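Local structure of 2-aminomuconic 6-semialdehyde dehydrogenase (Pseudomonas sp., 7BZV) at the interface of chains A and B. The protein catalyses the NAD+-dependent oxidation of 2-aminomuconic 6-semialdehyde to 2-aminomuconate in the meta-cleavage pathway of 2-aminophenol catabolism, and works as a tetramer. Sequence-based numbering; all coordinates share one arbitrary frame. Chains: chain A/B, 2-aminomuconic 6-semialdehyde dehydrogenase.

Contact 1: the interface of chains A and B. Residues chain A 440-443, 445, 448; chain B 480-484.
The indole of A:Trp442 meets B:Cys482 along its pyrrole rim, where CD1 lies 3.5 Å from the cysteine CB, with SG close by. One face of the ring carries A:Ile440 CG1, 3.4 Å above the plane and displaced toward the rim. At the edge the indole N-H of NE1 points in the ring plane to the carbonyl O of A:Leu448, a poorly ordered residue, at 3.0 Å; this bond, if it persists, would help to hold the indole's rotation against the partner's cysteine. A:Ile440 also crosses the boundary: with CG1 anti to the backbone N (chi1 178°), it lies alongside B:Asn480, and its tip CD1 reaches ND2 of the amide at 3.5 Å. On the opposite side of the paired strands, A:Val443 and B:Val483 run alongside each other, CG2 of one 4.1 Å from CG2 of the other. Main-chain bonds join the two segments, running from A:Ser441 N to B:Asn480 O at 2.8 Å through to B:Arg484 N and A:Val443 O. Strand 440-443 of chain A thus pairs in parallel with strand 476-485 of chain B, the aldehyde dehydrogenase arrangement in which an oligomerisation-domain strand extends the catalytic-domain sheet of its neighbour.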
# COMPACT_ATOMS: atom_id res chain seq x y z
N ILE A 440 3.41 19.78 8.14
CA ILE A 440 2.07 19.96 7.56
C ILE A 440 2.02 21.33 6.89
O ILE A 440 2.34 22.35 7.51
CB ILE A 440 0.96 19.75 8.60
CG1 ILE A 440 -0.47 19.99 8.05
CG2 ILE A 440 1.16 20.69 9.77
CD1 ILE A 440 -0.93 19.08 7.02
N SER A 441 1.69 21.33 5.62
CA SER A 441 1.71 22.53 4.79
C SER A 441 0.32 22.65 4.17
O SER A 441 -0.04 21.89 3.27
CB SER A 441 2.80 22.41 3.74
OG SER A 441 3.04 23.61 3.14
N TRP A 442 -0.47 23.58 4.72
CA TRP A 442 -1.86 23.77 4.32
C TRP A 442 -1.94 24.79 3.20
O TRP A 442 -1.20 25.78 3.20
CB TRP A 442 -2.71 24.25 5.50
CG TRP A 442 -3.05 23.24 6.46
CD1 TRP A 442 -3.84 22.15 6.26
CD2 TRP A 442 -2.63 23.18 7.82
NE1 TRP A 442 -3.94 21.43 7.42
CE2 TRP A 442 -3.19 22.02 8.38
CE3 TRP A 442 -1.84 24.00 8.61
CZ2 TRP A 442 -2.98 21.66 9.72
CZ3 TRP A 442 -1.62 23.62 9.94
CH2 TRP A 442 -2.17 22.47 10.46
N VAL A 443 -2.83 24.56 2.24
CA VAL A 443 -3.13 25.54 1.19
C VAL A 443 -4.60 25.92 1.30
O VAL A 443 -5.48 25.05 1.23
CB VAL A 443 -2.81 25.01 -0.22
CG1 VAL A 443 -3.19 26.06 -1.25
CG2 VAL A 443 -1.37 24.62 -0.33
N THR A 445 -6.36 26.85 3.73
CA THR A 445 -7.00 26.37 4.95
C THR A 445 -5.92 26.38 6.03
O THR A 445 -4.77 26.74 5.79
CB THR A 445 -7.65 25.00 4.74
OG1 THR A 445 -8.44 24.66 5.88
CG2 THR A 445 -6.57 23.92 4.59
N LEU A 448 -6.67 21.75 9.48
CA LEU A 448 -7.46 20.60 9.01
C LEU A 448 -6.65 19.30 9.14
O LEU A 448 -5.60 19.14 8.50
CB LEU A 448 -7.84 20.85 7.54
CG LEU A 448 -9.21 21.26 7.01
CD1 LEU A 448 -9.09 21.02 5.46
CD2 LEU A 448 -10.31 20.47 7.66
N ASN B 480 3.26 16.77 4.82
CA ASN B 480 1.91 16.47 4.34
C ASN B 480 1.35 17.77 3.75
O ASN B 480 1.23 18.78 4.45
CB ASN B 480 1.00 15.87 5.42
CG ASN B 480 -0.41 15.43 4.85
OD1 ASN B 480 -0.51 14.55 3.96
ND2 ASN B 480 -1.46 16.05 5.33
N VAL B 481 1.14 17.79 2.44
CA VAL B 481 0.55 18.94 1.77
C VAL B 481 -0.96 18.74 1.81
O VAL B 481 -1.46 17.70 1.38
CB VAL B 481 1.05 19.08 0.33
CG1 VAL B 481 0.23 20.23 -0.34
CG2 VAL B 481 2.55 19.36 0.31
N CYS B 482 -1.69 19.68 2.40
CA CYS B 482 -3.14 19.52 2.53
C CYS B 482 -3.84 20.69 1.85
O CYS B 482 -3.85 21.81 2.37
CB CYS B 482 -3.54 19.44 3.99
SG CYS B 482 -5.26 19.35 4.34
N VAL B 483 -4.46 20.40 0.71
CA VAL B 483 -4.96 21.43 -0.19
C VAL B 483 -6.48 21.43 -0.13
O VAL B 483 -7.13 20.49 -0.60
CB VAL B 483 -4.46 21.22 -1.62
CG1 VAL B 483 -4.97 22.37 -2.53
CG2 VAL B 483 -2.94 21.12 -1.69
N ARG B 484 -7.06 22.52 0.38
CA ARG B 484 -8.51 22.64 0.41
C ARG B 484 -9.03 23.02 -0.97
O ARG B 484 -8.55 23.98 -1.57
CB ARG B 484 -8.94 23.69 1.43
CG ARG B 484 -10.45 23.96 1.36
CD ARG B 484 -10.99 24.81 2.54
NE ARG B 484 -12.36 25.20 2.27
CZ ARG B 484 -13.40 24.76 2.96
NH1 ARG B 484 -13.22 23.95 3.98
NH2 ARG B 484 -14.62 25.14 2.63

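Contact 2: the interface of chains A and B. Residues chain A 234, 237, 241; chain B 241, 244-245.
A:Arg241 lies against B:Ala244 and B:Glu245, the residue just after the helix, where helix 233-244 of each chain meets its mate, a pairing characteristic of aldehyde dehydrogenase dimers. In this family the helix belongs to the Rossmann-like NAD-binding domain. Rotation about CA-CB places CG beside the backbone N, anti to the carbonyl carbon (chi1 -84°), and from CB the chain runs extended to NE. CG packs 3.6 Å from the methyl CB of B:Ala244, and the same methyl sits over one face of the guanidinium, displaced toward the rim. At NE the contact becomes polar: water 2 lies 2.6 Å away in the guanidinium plane and is in turn 2.6 Å from the carbonyl O of B:Arg241. Water 1, also at the edge, is shared by NE and NH2, lies 2.8 Å from NH2 and bonds to that same carbonyl, so two waters relay the arginine to the partner's backbone. The tip, NH2, forms a rather long salt bridge to the carboxylate OE2 of B:Glu245 at 3.4 Å, with the two planes turned 50° apart. One helical turn earlier, the hydroxyl OG of A:Ser237 donates to the carbonyl O of B:Ala244 at 2.7 Å. B:Ala244 is the last residue of its helix, where the C-terminal end of the helix dipole would probably favour both this donor and the nearby guanidinium.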
# COMPACT_ATOMS: atom_id res chain seq x y z
N LYS A 234 12.68 21.94 24.30
CA LYS A 234 13.79 21.67 25.22
C LYS A 234 13.42 20.61 26.27
O LYS A 234 14.29 19.90 26.76
CB LYS A 234 14.25 22.96 25.91
CG LYS A 234 14.97 23.97 24.95
CD LYS A 234 15.42 23.39 23.59
CE LYS A 234 16.64 24.13 23.03
NZ LYS A 234 17.31 23.39 21.92
N SER A 237 14.14 17.54 24.49
CA SER A 237 15.56 17.22 24.65
C SER A 237 15.80 16.43 25.94
O SER A 237 16.53 15.43 25.94
CB SER A 237 16.39 18.51 24.66
OG SER A 237 16.35 19.16 23.39
N ARG A 241 17.07 12.51 26.45
CA ARG A 241 18.24 12.09 27.22
C ARG A 241 17.89 10.99 28.20
O ARG A 241 18.67 10.05 28.40
CB ARG A 241 18.84 13.28 27.98
CG ARG A 241 19.78 14.11 27.16
CD ARG A 241 20.27 15.38 27.89
NE ARG A 241 20.69 16.35 26.88
CZ ARG A 241 20.06 17.49 26.63
NH1 ARG A 241 19.00 17.85 27.34
NH2 ARG A 241 20.51 18.28 25.66
N ARG B 241 21.93 10.68 23.50
CA ARG B 241 22.05 11.86 24.36
C ARG B 241 22.57 13.06 23.57
O ARG B 241 22.10 14.19 23.76
CB ARG B 241 22.95 11.56 25.56
CG ARG B 241 22.30 10.68 26.63
CD ARG B 241 23.17 10.47 27.90
NE ARG B 241 22.72 9.27 28.58
CZ ARG B 241 23.32 8.09 28.50
NH1 ARG B 241 24.44 7.96 27.81
NH2 ARG B 241 22.81 7.04 29.13
N ALA B 244 19.93 14.50 21.46
CA ALA B 244 18.88 15.16 22.22
C ALA B 244 18.96 16.68 22.10
O ALA B 244 17.93 17.35 22.14
CB ALA B 244 18.96 14.77 23.70
N GLU B 245 20.18 17.22 21.99
CA GLU B 245 20.38 18.67 21.94
C GLU B 245 19.49 19.32 20.87
O GLU B 245 18.85 20.34 21.13
CB GLU B 245 21.86 18.98 21.67
CG GLU B 245 22.27 20.45 21.77
CD GLU B 245 22.23 21.01 23.19
OE1 GLU B 245 21.72 22.14 23.36
OE2 GLU B 245 22.69 20.34 24.14
O HOH W 1 22.46 16.93 24.21
O HOH W 2 22.82 15.18 26.05

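Contact 3: the interface of chains A and B. Residues chain A 125-127, 137, 480, 482; chain B 448, 450, 452-453.
B:Arg452 lies across the imidazole of A:His125, and each hides 63 Å² of its surface behind the other chain. The arginine CB sits over the centre of the ring, 3.6 Å from its centroid, a CH-pi contact. Beyond CB the chain bends at chi3 (-61°), bringing the guanidinium back so that NE comes 3.4 Å from A:His125 CD2; the two planes are inclined by 39°. NH2 reaches further, donating to the backbone O of A:Arg126 at 2.7 Å. That bond is bent, and the donor stands above the carbonyl plane although the acceptor lies in the guanidinium plane. B:Asp450 positions the arginine from its own chain, in a side-on pair: NE meets the syn lone pair of OD1 at 2.9 Å, and NH2 meets OD2 at 3.0 Å. OD1 takes a further bond from the backbone N of B:Arg452, tying the loop to the side chain. The neighbouring guanidinium would tend to disfavour a positive imidazole, an effect the carboxylate could partly offset. These catalytic-domain loop residues of chain B rest on oligomerisation-domain strands of chain A. Farther along the contact, water 3 links B:Leu448 O and B:Asp450 N to the side-chain OD1 of A:Asn137, which also accepts, in its carbonyl plane on a lone pair, the amide N-H of A:Asn480 ND2 at 2.8 Å.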
# COMPACT_ATOMS: atom_id res chain seq x y z
N HIS A 125 6.62 -9.67 1.80
CA HIS A 125 7.31 -9.85 0.52
C HIS A 125 7.69 -11.32 0.40
O HIS A 125 7.97 -12.00 1.38
CB HIS A 125 8.61 -8.97 0.36
CG HIS A 125 8.33 -7.51 0.07
ND1 HIS A 125 8.01 -6.60 1.06
CD2 HIS A 125 8.32 -6.81 -1.10
CE1 HIS A 125 7.79 -5.41 0.51
NE2 HIS A 125 7.97 -5.51 -0.79
N ARG A 126 7.81 -11.77 -0.84
CA ARG A 126 8.39 -13.08 -1.10
C ARG A 126 9.81 -12.93 -1.61
O ARG A 126 10.07 -12.20 -2.56
CB ARG A 126 7.57 -13.85 -2.13
CG ARG A 126 8.27 -15.15 -2.58
CD ARG A 126 7.34 -15.91 -3.50
NE ARG A 126 8.04 -16.92 -4.29
CZ ARG A 126 7.56 -18.13 -4.53
NH1 ARG A 126 6.38 -18.49 -4.05
NH2 ARG A 126 8.27 -18.96 -5.27
N LEU A 127 10.72 -13.69 -1.03
CA LEU A 127 12.12 -13.67 -1.44
C LEU A 127 12.41 -14.94 -2.22
O LEU A 127 12.27 -16.05 -1.69
CB LEU A 127 13.05 -13.57 -0.24
CG LEU A 127 14.56 -13.50 -0.47
CD1 LEU A 127 14.95 -12.37 -1.36
CD2 LEU A 127 15.25 -13.40 0.91
N ASN A 137 8.22 -13.59 3.82
CA ASN A 137 8.49 -12.57 4.84
C ASN A 137 7.18 -11.91 5.19
O ASN A 137 6.50 -11.41 4.30
CB ASN A 137 9.42 -11.47 4.33
CG ASN A 137 10.85 -11.92 4.25
OD1 ASN A 137 11.67 -11.59 5.12
ND2 ASN A 137 11.19 -12.64 3.18
N ASN A 480 9.75 -9.17 11.77
CA ASN A 480 9.65 -9.71 10.42
C ASN A 480 9.89 -11.21 10.56
O ASN A 480 10.94 -11.64 11.03
CB ASN A 480 10.64 -9.03 9.47
CG ASN A 480 10.50 -9.56 8.01
OD1 ASN A 480 9.43 -9.45 7.38
ND2 ASN A 480 11.55 -10.19 7.51
N CYS A 482 10.51 -14.63 8.80
CA CYS A 482 11.05 -14.99 7.50
C CYS A 482 11.18 -16.51 7.43
O CYS A 482 12.05 -17.12 8.06
CB CYS A 482 12.38 -14.27 7.25
SG CYS A 482 13.20 -14.74 5.72
N LEU B 448 18.98 -14.50 6.18
CA LEU B 448 18.39 -14.20 4.87
C LEU B 448 17.72 -12.83 4.92
O LEU B 448 16.78 -12.61 5.72
CB LEU B 448 17.36 -15.29 4.53
CG LEU B 448 17.44 -16.41 3.51
CD1 LEU B 448 16.02 -17.05 3.44
CD2 LEU B 448 17.89 -15.84 2.21
N ASP B 450 15.86 -9.80 3.18
CA ASP B 450 15.05 -9.20 2.11
C ASP B 450 15.05 -7.68 2.31
O ASP B 450 14.41 -7.15 3.22
CB ASP B 450 13.63 -9.76 2.11
CG ASP B 450 12.77 -9.24 0.91
OD1 ASP B 450 13.01 -8.15 0.36
OD2 ASP B 450 11.83 -9.93 0.50
N ARG B 452 13.64 -5.28 1.18
CA ARG B 452 12.36 -4.55 1.10
C ARG B 452 11.56 -4.62 2.39
O ARG B 452 10.50 -3.98 2.48
CB ARG B 452 11.49 -5.10 -0.05
CG ARG B 452 12.28 -5.16 -1.38
CD ARG B 452 11.65 -6.06 -2.45
NE ARG B 452 11.54 -7.46 -2.04
CZ ARG B 452 11.01 -8.41 -2.79
NH1 ARG B 452 10.55 -8.12 -4.01
NH2 ARG B 452 10.90 -9.65 -2.33
N THR B 453 12.01 -5.42 3.36
CA THR B 453 11.23 -5.73 4.53
C THR B 453 11.77 -4.97 5.74
O THR B 453 12.95 -4.60 5.76
CB THR B 453 11.29 -7.23 4.83
OG1 THR B 453 12.61 -7.52 5.34
CG2 THR B 453 10.95 -8.12 3.54
O HOH W 3 14.37 -11.22 5.25

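Centres of C-alpha atoms lie about 30 Å apart for contacts 1 and 2, and about 35 Å from contact 3 to either. Contacts 1 and 3 use the same pieces with the chains exchanged: strand 476-485 gives B:Asn480 and B:Cys482 to one and A:Asn480 and A:Cys482 to the other, while A:Leu448 gives way to B:Leu448. Each subunit therefore both lends and receives an oligomerisation strand. Contact 2 brings together the same helix of both chains. It may couple subunit pairing to the cofactor domain; the A-B pair is one part of the tetramer required for NAD+ binding, and the structure alone does not show such coupling.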